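Side-chain contacts in arginase, mitochondrial (Medicago truncatula, PDB 6VSS), which hydrolyses L-arginine to urea and L-ornithine with two manganese ions per subunit, and also converts agmatine to putrescine and urea: residues V266-D271 / N296-L301; R152-G157 / K330-L335. All blocks are in the same frame, centred on the assembly; numbering follows the deposited sequence.

Contact 1. Residues V266-D271 / N296-L301. With MN (manganese (II) ion), chain I; MN (manganese (II) ion), chain J.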
loop_
_atom_site.group_PDB
_atom_site.type_symbol
_atom_site.label_atom_id
_atom_site.label_comp_id
_atom_site.label_asym_id
_atom_site.label_seq_id
_atom_site.Cartn_x
_atom_site.Cartn_y
_atom_site.Cartn_z
ATOM N N VAL B 266 -0.462 -34.604 -1.366
ATOM C CA VAL B 266 0.078 -33.402 -2.071
ATOM C C VAL B 266 0.121 -32.214 -1.116
ATOM O O VAL B 266 -0.916 -31.734 -0.725
ATOM C CB VAL B 266 -0.698 -33.046 -3.342
ATOM C CG1 VAL B 266 -0.057 -31.834 -4.016
ATOM C CG2 VAL B 266 -0.749 -34.218 -4.327
ATOM N N SER B 267 1.309 -31.770 -0.738
ATOM C CA SER B 267 1.514 -30.659 0.217
ATOM C C SER B 267 1.991 -29.436 -0.574
ATOM O O SER B 267 3.085 -29.495 -1.195
ATOM C CB SER B 267 2.487 -31.074 1.252
ATOM O OG SER B 267 2.780 -29.982 2.121
ATOM N N ILE B 268 1.213 -28.385 -0.622
ATOM C CA ILE B 268 1.617 -27.140 -1.346
ATOM C C ILE B 268 1.960 -26.039 -0.329
ATOM O O ILE B 268 1.011 -25.480 0.334
ATOM C CB ILE B 268 0.536 -26.715 -2.343
ATOM C CG1 ILE B 268 -0.017 -27.943 -3.092
ATOM C CG2 ILE B 268 1.113 -25.620 -3.247
ATOM C CD1 ILE B 268 -0.950 -27.669 -4.233
ATOM N N ASP B 269 3.255 -25.705 -0.205
ATOM C CA ASP B 269 3.666 -24.477 0.521
ATOM C C ASP B 269 3.611 -23.291 -0.469
ATOM O O ASP B 269 4.214 -23.363 -1.520
ATOM C CB ASP B 269 4.987 -24.725 1.235
ATOM C CG ASP B 269 5.505 -23.542 2.046
ATOM O OD1 ASP B 269 5.089 -22.404 1.705
ATOM O OD2 ASP B 269 6.419 -23.755 2.871
ATOM N N VAL B 270 2.756 -22.298 -0.192
ATOM C CA VAL B 270 2.536 -21.101 -1.062
ATOM C C VAL B 270 3.892 -20.425 -1.338
ATOM O O VAL B 270 4.020 -19.843 -2.421
ATOM C CB VAL B 270 1.537 -20.113 -0.433
ATOM C CG1 VAL B 270 1.340 -18.863 -1.314
ATOM C CG2 VAL B 270 0.197 -20.784 -0.183
ATOM N N ASP B 271 4.867 -20.527 -0.420
ATOM C CA ASP B 271 6.206 -19.893 -0.626
ATOM C C ASP B 271 7.019 -20.668 -1.648
ATOM O O ASP B 271 8.008 -20.051 -2.052
ATOM C CB ASP B 271 7.050 -19.601 0.613
ATOM C CG ASP B 271 7.651 -20.786 1.330
ATOM O OD1 ASP B 271 7.742 -21.870 0.796
ATOM O OD2 ASP B 271 7.950 -20.599 2.462
ATOM N N ASN B 296 1.002 -27.326 -14.159
ATOM C CA ASN B 296 1.552 -28.320 -15.127
ATOM C C ASN B 296 1.845 -29.647 -14.409
ATOM O O ASN B 296 1.416 -30.735 -14.883
ATOM C CB ASN B 296 2.798 -27.784 -15.802
ATOM C CG ASN B 296 2.498 -26.635 -16.740
ATOM O OD1 ASN B 296 1.353 -26.419 -17.114
ATOM N ND2 ASN B 296 3.517 -25.896 -17.131
ATOM N N ILE B 297 2.569 -29.580 -13.307
ATOM C CA ILE B 297 2.943 -30.800 -12.546
ATOM C C ILE B 297 1.668 -31.483 -12.026
ATOM O O ILE B 297 1.547 -32.734 -12.082
ATOM C CB ILE B 297 3.954 -30.434 -11.447
ATOM C CG1 ILE B 297 5.270 -29.986 -12.099
ATOM C CG2 ILE B 297 4.106 -31.624 -10.520
ATOM C CD1 ILE B 297 6.295 -29.329 -11.198
ATOM N N LEU B 298 0.711 -30.691 -11.565
ATOM C CA LEU B 298 -0.444 -31.229 -10.815
ATOM C C LEU B 298 -1.436 -31.823 -11.811
ATOM O O LEU B 298 -1.971 -32.947 -11.566
ATOM C CB LEU B 298 -1.022 -30.067 -10.000
ATOM C CG LEU B 298 -1.987 -30.436 -8.898
ATOM C CD1 LEU B 298 -1.405 -31.500 -7.973
ATOM C CD2 LEU B 298 -2.350 -29.185 -8.137
ATOM N N GLN B 299 -1.604 -31.129 -12.937
ATOM C CA GLN B 299 -2.491 -31.542 -14.039
ATOM C C GLN B 299 -1.948 -32.847 -14.618
ATOM O O GLN B 299 -2.742 -33.723 -14.932
ATOM C CB GLN B 299 -2.670 -30.389 -15.047
ATOM C CG GLN B 299 -3.541 -29.268 -14.465
ATOM C CD GLN B 299 -3.704 -28.022 -15.317
ATOM O OE1 GLN B 299 -3.003 -27.832 -16.315
ATOM N NE2 GLN B 299 -4.638 -27.155 -14.935
ATOM N N ASN B 300 -0.646 -33.032 -14.648
ATOM C CA ASN B 300 -0.015 -34.214 -15.273
ATOM C C ASN B 300 0.124 -35.353 -14.255
ATOM O O ASN B 300 0.319 -36.462 -14.681
ATOM C CB ASN B 300 1.332 -33.835 -15.888
ATOM C CG ASN B 300 1.196 -33.209 -17.261
ATOM O OD1 ASN B 300 0.774 -33.874 -18.207
ATOM N ND2 ASN B 300 1.557 -31.948 -17.394
ATOM N N LEU B 301 -0.034 -35.112 -12.958
ATOM C CA LEU B 301 0.341 -36.117 -11.918
ATOM C C LEU B 301 -0.582 -37.334 -11.989
ATOM O O LEU B 301 -1.780 -37.134 -12.051
ATOM C CB LEU B 301 0.248 -35.511 -10.519
ATOM C CG LEU B 301 0.457 -36.506 -9.381
ATOM C CD1 LEU B 301 1.914 -36.881 -9.284
ATOM C CD2 LEU B 301 -0.019 -35.926 -8.054
HETATM MN MN MN I . 8.301 -22.779 2.811
HETATM MN MN MN J . 7.277 -25.454 4.056
HETATM O O HOH W 1 8.857 -24.166 4.378
#
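Val266 and Leu298 bring the strand and the last turn of the helix together, their CA atoms 9.0 Å apart, so side chains alone span the gap. Val266 uses both of its methyls. Val266 CG1, anti to the backbone N (chi1 -178°), lies 4.2 Å from Leu298 CD1, the two side chains crossing at a slant. Val266 CG2 meets Leu301 CD2 at 4.2 Å, tip to tip, just where the chain leaves the helix. Two residues further along the strand, Ile268 extends CD1 to within 4.4 Å of Leu298 CD2, so Leu298 has one methyl for each strand residue. These are loose, buried, wholly apolar touches.

Ser267 and Asp269 point to the other side of the strand, and the manganese ions lie past its C-terminal end, where Asp271 follows in a 3-10 turn. Asp269 OD2 bridges both manganese ions, and Asp271 chelates one of them, with OD1 at 2.3 Å and OD2 at 2.2 Å. A water also bridges the pair. Asp269 OD1 accepts the backbone N of Asp271 at 2.8 Å (N-H...O angle 153°), an Asx turn that ties the two ligands together. His160, Asp184, His186 and Asp188 complete the two sites, and Ser267 OG hydrogen-bonds to the metal ligand His160, a second-shell link.

The contact belongs to the beta-alpha-beta unit of strand 264-269, helix 291-300 and strand 305-311. Strand 264-269 runs between strands 178-183 and 305-311, while helix 323-339 packs beside it.

Contact 2. Residues R152-G157 / K330-L335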
loop_
_atom_site.group_PDB
_atom_site.type_symbol
_atom_site.label_atom_id
_atom_site.label_comp_id
_atom_site.label_asym_id
_atom_site.label_seq_id
_atom_site.Cartn_x
_atom_site.Cartn_y
_atom_site.Cartn_z
ATOM N N ARG B 152 -12.418 -36.741 1.439
ATOM C CA ARG B 152 -10.940 -36.811 1.476
ATOM C C ARG B 152 -10.420 -35.447 1.968
ATOM O O ARG B 152 -10.853 -34.422 1.455
ATOM C CB ARG B 152 -10.351 -37.274 0.148
ATOM C CG ARG B 152 -10.637 -38.726 -0.188
ATOM C CD ARG B 152 -9.788 -39.219 -1.338
ATOM N NE ARG B 152 -10.279 -40.502 -1.786
ATOM C CZ ARG B 152 -9.631 -41.385 -2.518
ATOM N NH1 ARG B 152 -8.406 -41.158 -2.939
ATOM N NH2 ARG B 152 -10.226 -42.513 -2.841
ATOM N N PRO B 153 -9.512 -35.442 2.953
ATOM C CA PRO B 153 -9.055 -34.225 3.623
ATOM C C PRO B 153 -8.128 -33.360 2.761
ATOM O O PRO B 153 -7.054 -33.827 2.355
ATOM C CB PRO B 153 -8.289 -34.765 4.829
ATOM C CG PRO B 153 -7.754 -36.049 4.315
ATOM C CD PRO B 153 -8.953 -36.633 3.591
ATOM N N LEU B 154 -8.603 -32.159 2.453
ATOM C CA LEU B 154 -7.788 -31.059 1.871
ATOM C C LEU B 154 -7.611 -30.025 3.005
ATOM O O LEU B 154 -8.524 -29.308 3.353
ATOM C CB LEU B 154 -8.453 -30.553 0.586
ATOM C CG LEU B 154 -7.517 -29.819 -0.378
ATOM C CD1 LEU B 154 -8.210 -29.479 -1.714
ATOM C CD2 LEU B 154 -7.025 -28.524 0.288
ATOM N N VAL B 155 -6.475 -30.103 3.692
ATOM C CA VAL B 155 -6.187 -29.274 4.880
ATOM C C VAL B 155 -5.776 -27.858 4.459
ATOM O O VAL B 155 -4.893 -27.694 3.560
ATOM C CB VAL B 155 -5.179 -29.986 5.781
ATOM C CG1 VAL B 155 -4.716 -29.105 6.920
ATOM C CG2 VAL B 155 -5.772 -31.309 6.299
ATOM N N LEU B 156 -6.345 -26.845 5.111
ATOM C CA LEU B 156 -5.863 -25.443 4.931
ATOM C C LEU B 156 -5.084 -25.016 6.168
ATOM O O LEU B 156 -5.663 -25.114 7.306
ATOM C CB LEU B 156 -7.035 -24.505 4.755
ATOM C CG LEU B 156 -8.012 -24.894 3.674
ATOM C CD1 LEU B 156 -9.136 -23.896 3.711
ATOM C CD2 LEU B 156 -7.334 -24.938 2.316
ATOM N N GLY B 157 -3.787 -24.702 5.968
ATOM C CA GLY B 157 -2.932 -24.151 7.038
ATOM C C GLY B 157 -3.120 -22.645 7.056
ATOM O O GLY B 157 -3.765 -22.068 6.171
ATOM N N LYS B 330 -7.017 -20.695 -5.664
ATOM C CA LYS B 330 -6.835 -21.401 -6.945
ATOM C C LYS B 330 -5.997 -22.676 -6.779
ATOM O O LYS B 330 -6.323 -23.658 -7.414
ATOM C CB LYS B 330 -6.226 -20.488 -7.996
ATOM C CG LYS B 330 -6.225 -21.163 -9.360
ATOM C CD LYS B 330 -6.179 -20.232 -10.563
ATOM C CE LYS B 330 -6.197 -21.031 -11.863
ATOM N NZ LYS B 330 -6.422 -20.160 -13.037
ATOM N N LEU B 331 -4.929 -22.662 -5.986
ATOM C CA LEU B 331 -4.209 -23.923 -5.623
ATOM C C LEU B 331 -5.189 -24.908 -4.984
ATOM O O LEU B 331 -5.147 -26.080 -5.361
ATOM C CB LEU B 331 -2.982 -23.663 -4.738
ATOM C CG LEU B 331 -1.934 -22.734 -5.367
ATOM C CD1 LEU B 331 -0.917 -22.320 -4.328
ATOM C CD2 LEU B 331 -1.254 -23.406 -6.550
ATOM N N VAL B 332 -6.054 -24.465 -4.083
ATOM C CA VAL B 332 -7.044 -25.368 -3.420
ATOM C C VAL B 332 -7.989 -25.915 -4.491
ATOM O O VAL B 332 -8.262 -27.132 -4.486
ATOM C CB VAL B 332 -7.810 -24.699 -2.256
ATOM C CG1 VAL B 332 -8.741 -25.673 -1.573
ATOM C CG2 VAL B 332 -6.851 -24.210 -1.179
ATOM N N ARG B 333 -8.482 -25.062 -5.378
ATOM C CA ARG B 333 -9.483 -25.462 -6.402
ATOM C C ARG B 333 -8.872 -26.521 -7.324
ATOM O O ARG B 333 -9.516 -27.521 -7.599
ATOM C CB ARG B 333 -9.978 -24.256 -7.198
ATOM C CG ARG B 333 -11.000 -23.431 -6.428
ATOM C CD ARG B 333 -11.024 -21.965 -6.842
ATOM N NE ARG B 333 -11.365 -21.829 -8.249
ATOM C CZ ARG B 333 -12.314 -21.056 -8.759
ATOM N NH1 ARG B 333 -13.093 -20.330 -7.981
ATOM N NH2 ARG B 333 -12.556 -21.108 -10.057
ATOM N N GLU B 334 -7.640 -26.348 -7.750
ATOM C CA GLU B 334 -7.064 -27.262 -8.723
ATOM C C GLU B 334 -6.657 -28.551 -7.996
ATOM O O GLU B 334 -6.766 -29.606 -8.594
ATOM C CB GLU B 334 -5.980 -26.500 -9.435
ATOM C CG GLU B 334 -6.513 -25.292 -10.189
ATOM C CD GLU B 334 -7.417 -25.625 -11.369
ATOM O OE1 GLU B 334 -7.165 -26.629 -12.066
ATOM O OE2 GLU B 334 -8.387 -24.896 -11.558
ATOM N N LEU B 335 -6.210 -28.482 -6.745
ATOM C CA LEU B 335 -5.945 -29.705 -5.944
ATOM C C LEU B 335 -7.244 -30.483 -5.763
ATOM O O LEU B 335 -7.207 -31.715 -5.967
ATOM C CB LEU B 335 -5.283 -29.351 -4.605
ATOM C CG LEU B 335 -5.060 -30.523 -3.621
ATOM C CD1 LEU B 335 -4.424 -31.708 -4.299
ATOM C CD2 LEU B 335 -4.162 -30.085 -2.463
#
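Strand 151-157, in the interior of the parallel sheet of the arginase fold, is covered here by helix 323-339, which runs antiparallel to it: the short segments make an angle of 170° and their axes come within 10.3 Å. Leu154 is the strand's main projection. With CG anti to the backbone N (chi1 -158°), it carries its two methyls to the helix, crossing Val332 at a slant. Val332 CG1 sits 3.8 Å from both Leu154 CD1 and Leu154 CD2; Leu154 CD1 also lies 3.6 Å from Val332 O and 3.8 Å from Leu335 CG. Leu154 and Leu335 slide past one another in opposite directions, so they touch along their flanks, with Leu335 CD2 4.0 Å from Leu154 CG.

Leu156, on the same side of the strand, starts off obliquely, but its branch swings back to the helix: Leu156 CD2 meets Val332 CG2 at 3.6 Å, the two side chains crossing at about a right angle. Val332 thus gives one methyl to each of the two strand leucines.

Helix 84-92 covers the neighbouring flank, where Ile88 and Ile92 pack on Val332 and Pro85 on Leu156. Lys330, in the same helix segment as Val332, forms a salt bridge with Glu102 and a hydrogen bond with Pro286 O of a neighbouring subunit. Aliphatic side chains at alternate strand positions, meeting residues one helical turn apart, make the kind of helix-on-sheet layer found in a three-layer alpha-beta-alpha fold such as that of the arginases.

In the fold
Both contacts lie against the same parallel sheet, their centres about 10 Å apart, and in sequence contact 1 is nested inside the loop that contact 2 closes. Helix 323-339 joins them: Leu331 CD1 comes within 4.0 Å of Ile268 CG2, and Leu335 CD2 within 4.0 Å of Val266 O, so Leu335 packs on strands 264-269 and 151-157 alike. Strand 305-311 lies between these two in the sheet. Contact 1 carries metal ligands itself; contact 2 is further from the metals, the side chain of Leu335 about 14 Å from a manganese ion and about 11 Å from that of His160, which follows strand 151-157 and binds metal.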